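Local coordinates for probable transcriptional regulatory protein NarL (PDB 3EUL), which probably acts, once phosphorylated by its partner kinase NarS, as a DNA-binding response regulator controlling genes of aerobic nitrate metabolism, at residues 91-96 with 127-132. Numbering follows the deposited sequence.
Sequences RVLLIS and KAVLDC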
loop_
_atom_site.group_PDB
_atom_site.type_symbol
_atom_site.label_atom_id
_atom_site.label_comp_id
_atom_site.label_asym_id
_atom_site.label_seq_id
_atom_site.Cartn_x
_atom_site.Cartn_y
_atom_site.Cartn_z
ATOM N N ARG A 91 8.344 -0.114 1.026
ATOM C CA ARG A 91 7.636 -1.266 1.608
ATOM C C ARG A 91 6.226 -1.272 1.110
ATOM O O ARG A 91 5.554 -0.249 1.166
ATOM C CB ARG A 91 7.668 -1.194 3.114
ATOM C CG ARG A 91 9.063 -1.475 3.602
ATOM C CD ARG A 91 9.245 -1.325 5.072
ATOM N NE ARG A 91 8.485 -2.234 5.944
ATOM C CZ ARG A 91 8.568 -3.568 6.025
ATOM N NH1 ARG A 91 9.312 -4.297 5.201
ATOM N NH2 ARG A 91 7.822 -4.200 6.936
ATOM N N VAL A 92 5.779 -2.401 0.583
ATOM C CA VAL A 92 4.434 -2.492 0.010
ATOM C C VAL A 92 3.480 -3.199 0.994
ATOM O O VAL A 92 3.599 -4.412 1.251
ATOM C CB VAL A 92 4.441 -3.197 -1.342
ATOM C CG1 VAL A 92 3.001 -3.381 -1.854
ATOM C CG2 VAL A 92 5.303 -2.388 -2.356
ATOM N N LEU A 93 2.540 -2.426 1.522
ATOM C CA LEU A 93 1.527 -2.907 2.462
ATOM C C LEU A 93 0.263 -3.158 1.666
ATOM O O LEU A 93 -0.206 -2.282 0.951
ATOM C CB LEU A 93 1.339 -1.837 3.551
ATOM C CG LEU A 93 0.706 -2.135 4.885
ATOM C CD1 LEU A 93 1.373 -3.284 5.657
ATOM C CD2 LEU A 93 0.726 -0.848 5.712
ATOM N N LEU A 94 -0.275 -4.373 1.713
ATOM C CA LEU A 94 -1.507 -4.655 0.963
ATOM C C LEU A 94 -2.721 -4.569 1.893
ATOM O O LEU A 94 -2.640 -4.802 3.107
ATOM C CB LEU A 94 -1.470 -6.025 0.254
ATOM C CG LEU A 94 -0.363 -6.268 -0.770
ATOM C CD1 LEU A 94 -0.386 -7.720 -1.349
ATOM C CD2 LEU A 94 -0.332 -5.181 -1.892
ATOM N N ILE A 95 -3.849 -4.226 1.299
ATOM C CA ILE A 95 -5.114 -4.192 1.998
ATOM C C ILE A 95 -6.151 -4.875 1.118
ATOM O O ILE A 95 -6.136 -4.739 -0.102
ATOM C CB ILE A 95 -5.479 -2.736 2.375
ATOM C CG1 ILE A 95 -6.675 -2.688 3.329
ATOM C CG2 ILE A 95 -5.679 -1.846 1.083
ATOM C CD1 ILE A 95 -6.765 -1.379 4.119
ATOM N N SER A 96 -7.074 -5.613 1.733
ATOM C CA SER A 96 -8.078 -6.294 0.952
ATOM C C SER A 96 -9.324 -6.626 1.750
ATOM O O SER A 96 -9.295 -6.728 2.977
ATOM C CB SER A 96 -7.491 -7.600 0.398
ATOM O OG SER A 96 -8.343 -8.119 -0.601
ATOM N N LYS A 127 -1.548 3.777 11.918
ATOM C CA LYS A 127 -0.539 3.066 12.682
ATOM C C LYS A 127 0.183 1.982 11.853
ATOM O O LYS A 127 1.398 1.838 11.940
ATOM C CB LYS A 127 -1.150 2.467 13.950
ATOM C CG LYS A 127 -0.190 1.554 14.694
ATOM C CD LYS A 127 -0.738 1.094 16.033
ATOM C CE LYS A 127 0.188 0.034 16.666
ATOM N NZ LYS A 127 1.569 0.608 16.792
ATOM N N ALA A 128 -0.568 1.237 11.063
ATOM C CA ALA A 128 0.028 0.240 10.154
ATOM C C ALA A 128 1.023 0.848 9.185
ATOM O O ALA A 128 2.131 0.321 8.987
ATOM C CB ALA A 128 -1.056 -0.518 9.406
ATOM N N VAL A 129 0.656 1.970 8.581
ATOM C CA VAL A 129 1.552 2.659 7.651
ATOM C C VAL A 129 2.813 3.181 8.371
ATOM O O VAL A 129 3.945 2.982 7.921
ATOM C CB VAL A 129 0.790 3.798 6.947
ATOM C CG1 VAL A 129 1.731 4.759 6.273
ATOM C CG2 VAL A 129 -0.204 3.182 5.949
ATOM N N LEU A 130 2.615 3.833 9.507
ATOM C CA LEU A 130 3.729 4.361 10.283
ATOM C C LEU A 130 4.652 3.262 10.807
ATOM O O LEU A 130 5.873 3.405 10.735
ATOM C CB LEU A 130 3.223 5.255 11.437
ATOM C CG LEU A 130 2.499 6.541 10.988
ATOM C CD1 LEU A 130 2.051 7.393 12.190
ATOM C CD2 LEU A 130 3.369 7.363 10.034
ATOM N N ASP A 131 4.086 2.159 11.291
ATOM C CA ASP A 131 4.886 1.031 11.804
ATOM C C ASP A 131 5.686 0.368 10.671
ATOM O O ASP A 131 6.837 -0.044 10.841
ATOM C CB ASP A 131 3.986 -0.021 12.452
ATOM C CG ASP A 131 3.470 0.387 13.826
ATOM O OD1 ASP A 131 3.978 1.372 14.413
ATOM O OD2 ASP A 131 2.548 -0.296 14.336
ATOM N N CYS A 132 5.052 0.253 9.517
ATOM C CA CYS A 132 5.675 -0.308 8.332
ATOM C C CYS A 132 6.863 0.544 7.902
ATOM O O CYS A 132 7.954 0.026 7.664
ATOM C CB CYS A 132 4.632 -0.416 7.231
ATOM S SG CYS A 132 5.191 -1.220 5.720
#
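Leu93 and Arg91, alternate residues on one face of strand 91-96, meet the C-terminal helix 122-134 in this CheY-like receiver domain, where helices flank a five-stranded parallel sheet. Segment 127-132 runs roughly antiparallel to the strand, the two short axes approaching to 9.7 Å. Walking along it, Lys127 forms a salt bridge to Asp131 one turn on, on a part of the helix that does not touch the strand. Ala128 is small enough to let Leu93 approach the helix backbone: Leu93 CD2 lies 4.1 Å from Ala128 CB and 3.8 Å from Ala128 O. Chi1 of Leu93 (-161°) sets CG anti to the backbone N, and CD2 is the branch that reaches the helix. Val129 offers CG2 to the same methyl, and its beta-branched side chain also packs on Leu66 of strand 64-68 and Val18 of strand 16-21. Cys132, compact and apolar enough for a buried site, sets its CB against Leu93 CD2 and its SG 3.6 Å from Arg91 CB. Arg91 suits the partly exposed margin: its aliphatic part passes the sulfur, and a bend at chi3 (63°) turns NE to Cys132 O. Arg91 NE donates a bent hydrogen bond to Cys132 O, 2.9 Å long, arriving 38° above the carbonyl plane.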